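Local coordinates for TerD domain-containing protein (Streptomyces avermitilis, PDB 2QNG) that is of unknown function but binds calcium ions and belongs to the CAPAB/TerDEXZ family, sharing its TerD domain, at residues A[124-129]-A[156-161]. Numbering follows the deposited sequence.
Sequences DAHRTF and GSTAAT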
loop_
_atom_site.group_PDB
_atom_site.type_symbol
_atom_site.label_atom_id
_atom_site.label_comp_id
_atom_site.label_asym_id
_atom_site.label_seq_id
_atom_site.Cartn_x
_atom_site.Cartn_y
_atom_site.Cartn_z
ATOM N N ASP A 124 -19.271 -3.632 3.937
ATOM C CA ASP A 124 -20.467 -2.825 4.245
ATOM C C ASP A 124 -21.168 -2.177 3.033
ATOM O O ASP A 124 -22.348 -1.812 3.106
ATOM C CB ASP A 124 -20.118 -1.714 5.240
ATOM C CG ASP A 124 -19.670 -2.231 6.607
ATOM O OD1 ASP A 124 -19.992 -3.377 7.001
ATOM O OD2 ASP A 124 -19.001 -1.440 7.310
ATOM N N ALA A 125 -20.453 -2.040 1.919
ATOM C CA ALA A 125 -20.975 -1.347 0.735
ATOM C C ALA A 125 -19.928 -1.445 -0.347
ATOM O O ALA A 125 -18.745 -1.325 -0.073
ATOM C CB ALA A 125 -21.227 0.129 1.036
ATOM N N HIS A 126 -20.360 -1.647 -1.581
ATOM C CA HIS A 126 -19.491 -1.524 -2.723
ATOM C C HIS A 126 -19.037 -0.062 -2.793
ATOM O O HIS A 126 -19.866 0.857 -2.821
ATOM C CB HIS A 126 -20.286 -1.934 -3.958
ATOM C CG HIS A 126 -19.592 -1.654 -5.259
ATOM N ND1 HIS A 126 -18.464 -2.330 -5.686
ATOM C CD2 HIS A 126 -19.905 -0.784 -6.249
ATOM C CE1 HIS A 126 -18.103 -1.870 -6.876
ATOM N NE2 HIS A 126 -18.975 -0.946 -7.245
ATOM N N ARG A 127 -17.724 0.149 -2.823
ATOM C CA ARG A 127 -17.179 1.504 -2.805
ATOM C C ARG A 127 -15.915 1.514 -3.604
ATOM O O ARG A 127 -15.017 0.701 -3.359
ATOM C CB ARG A 127 -16.906 1.965 -1.365
ATOM C CG ARG A 127 -16.550 3.443 -1.257
ATOM C CD ARG A 127 -16.217 3.874 0.169
ATOM N NE ARG A 127 -17.326 3.652 1.087
ATOM C CZ ARG A 127 -18.334 4.498 1.265
ATOM N NH1 ARG A 127 -18.388 5.643 0.587
ATOM N NH2 ARG A 127 -19.308 4.187 2.115
ATOM N N THR A 128 -15.848 2.417 -4.576
ATOM C CA THR A 128 -14.631 2.598 -5.364
ATOM C C THR A 128 -13.965 3.919 -4.995
ATOM O O THR A 128 -14.503 4.685 -4.182
ATOM C CB THR A 128 -14.934 2.583 -6.868
ATOM O OG1 THR A 128 -15.666 3.767 -7.218
ATOM C CG2 THR A 128 -15.754 1.336 -7.251
ATOM N N PHE A 129 -12.788 4.214 -5.570
ATOM C CA PHE A 129 -12.117 5.456 -5.152
ATOM C C PHE A 129 -12.930 6.728 -5.365
ATOM O O PHE A 129 -12.782 7.673 -4.580
ATOM C CB PHE A 129 -10.690 5.555 -5.707
ATOM C CG PHE A 129 -9.729 4.624 -5.020
ATOM C CD1 PHE A 129 -9.229 4.907 -3.752
ATOM C CD2 PHE A 129 -9.355 3.439 -5.629
ATOM C CE1 PHE A 129 -8.367 4.012 -3.106
ATOM C CE2 PHE A 129 -8.484 2.539 -4.987
ATOM C CZ PHE A 129 -8.003 2.837 -3.731
ATOM N N GLY A 156 -12.681 4.102 -10.579
ATOM C CA GLY A 156 -13.619 3.005 -10.594
ATOM C C GLY A 156 -13.133 1.755 -9.883
ATOM O O GLY A 156 -13.840 0.750 -9.902
ATOM N N SER A 157 -11.948 1.804 -9.256
ATOM C CA SER A 157 -11.370 0.625 -8.635
ATOM C C SER A 157 -11.699 0.505 -7.149
ATOM O O SER A 157 -11.936 1.523 -6.491
ATOM C CB SER A 157 -9.845 0.697 -8.791
ATOM O OG SER A 157 -9.487 0.622 -10.184
ATOM N N THR A 158 -11.644 -0.728 -6.634
ATOM C CA THR A 158 -11.851 -1.004 -5.212
ATOM C C THR A 158 -10.526 -1.169 -4.454
ATOM O O THR A 158 -10.518 -1.253 -3.236
ATOM C CB THR A 158 -12.721 -2.250 -5.035
ATOM O OG1 THR A 158 -12.149 -3.309 -5.802
ATOM C CG2 THR A 158 -14.153 -1.959 -5.530
ATOM N N ALA A 159 -9.418 -1.229 -5.185
ATOM C CA ALA A 159 -8.081 -1.364 -4.604
ATOM C C ALA A 159 -7.084 -0.898 -5.653
ATOM O O ALA A 159 -7.414 -0.837 -6.852
ATOM C CB ALA A 159 -7.785 -2.803 -4.193
ATOM N N ALA A 160 -5.871 -0.559 -5.228
ATOM C CA ALA A 160 -4.841 -0.181 -6.197
ATOM C C ALA A 160 -3.469 -0.501 -5.646
ATOM O O ALA A 160 -3.224 -0.296 -4.447
ATOM C CB ALA A 160 -4.927 1.336 -6.504
ATOM N N THR A 161 -2.572 -1.002 -6.486
ATOM C CA THR A 161 -1.167 -0.944 -6.079
ATOM C C THR A 161 -0.680 0.483 -6.363
ATOM O O THR A 161 -1.129 1.128 -7.335
ATOM C CB THR A 161 -0.304 -1.966 -6.830
ATOM O OG1 THR A 161 -0.426 -1.759 -8.243
ATOM C CG2 THR A 161 -0.725 -3.409 -6.495
#
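Phe129 and Ser157 join the two segments through one backbone hydrogen bond, Phe129 N to Ser157 O at 3.0 Å, with the donor nearly in line with the carbonyl (C=O...N angle 165°) but its own N-H bent to 138°. The pair illustrates how a loop between the two sheets of a β-fold is held by one backbone hydrogen bond across the segments, with Thr128 OG1 to Leu155 O beside it and side chains packed round both. Thr128 lies against the turn: chi1 of 69° directs its hydroxyl to Leu155 O, just before Gly156, and leaves CG2 to come within 3.3 Å of Gly156 O. From the other side of the contact, Thr158 CG2 meets Arg127 O at 3.5 Å and also touches the Thr128 methyl, while its OG1 bonds to Ser184 O. The Phe129 ring extends along the strand start, CD2 lying 3.3 Å from Ser157 O. Its CE2 has Ala159 C at the ring edge (3.8 Å). The Ala160 methyl is 4.0 Å from the same CE2. Phe151 stacks on this ring, and Ile120 of strand 111-120 also touches it. Replacing Phe129 by an alanine would probably leave the Ala160 methyl and Phe151 without their aromatic partner. Thr158 and Ala159 form a classic β bulge opposite Tyr182, where strand 159-167 begins. The Phe129 side chain is about 4 Å from that of Leu51, a calcium-site residue, and about 11 Å from a bound calcium ion. The chemistry thus implies a mixed attachment, a backbone bond with methyls and a ring packed against it.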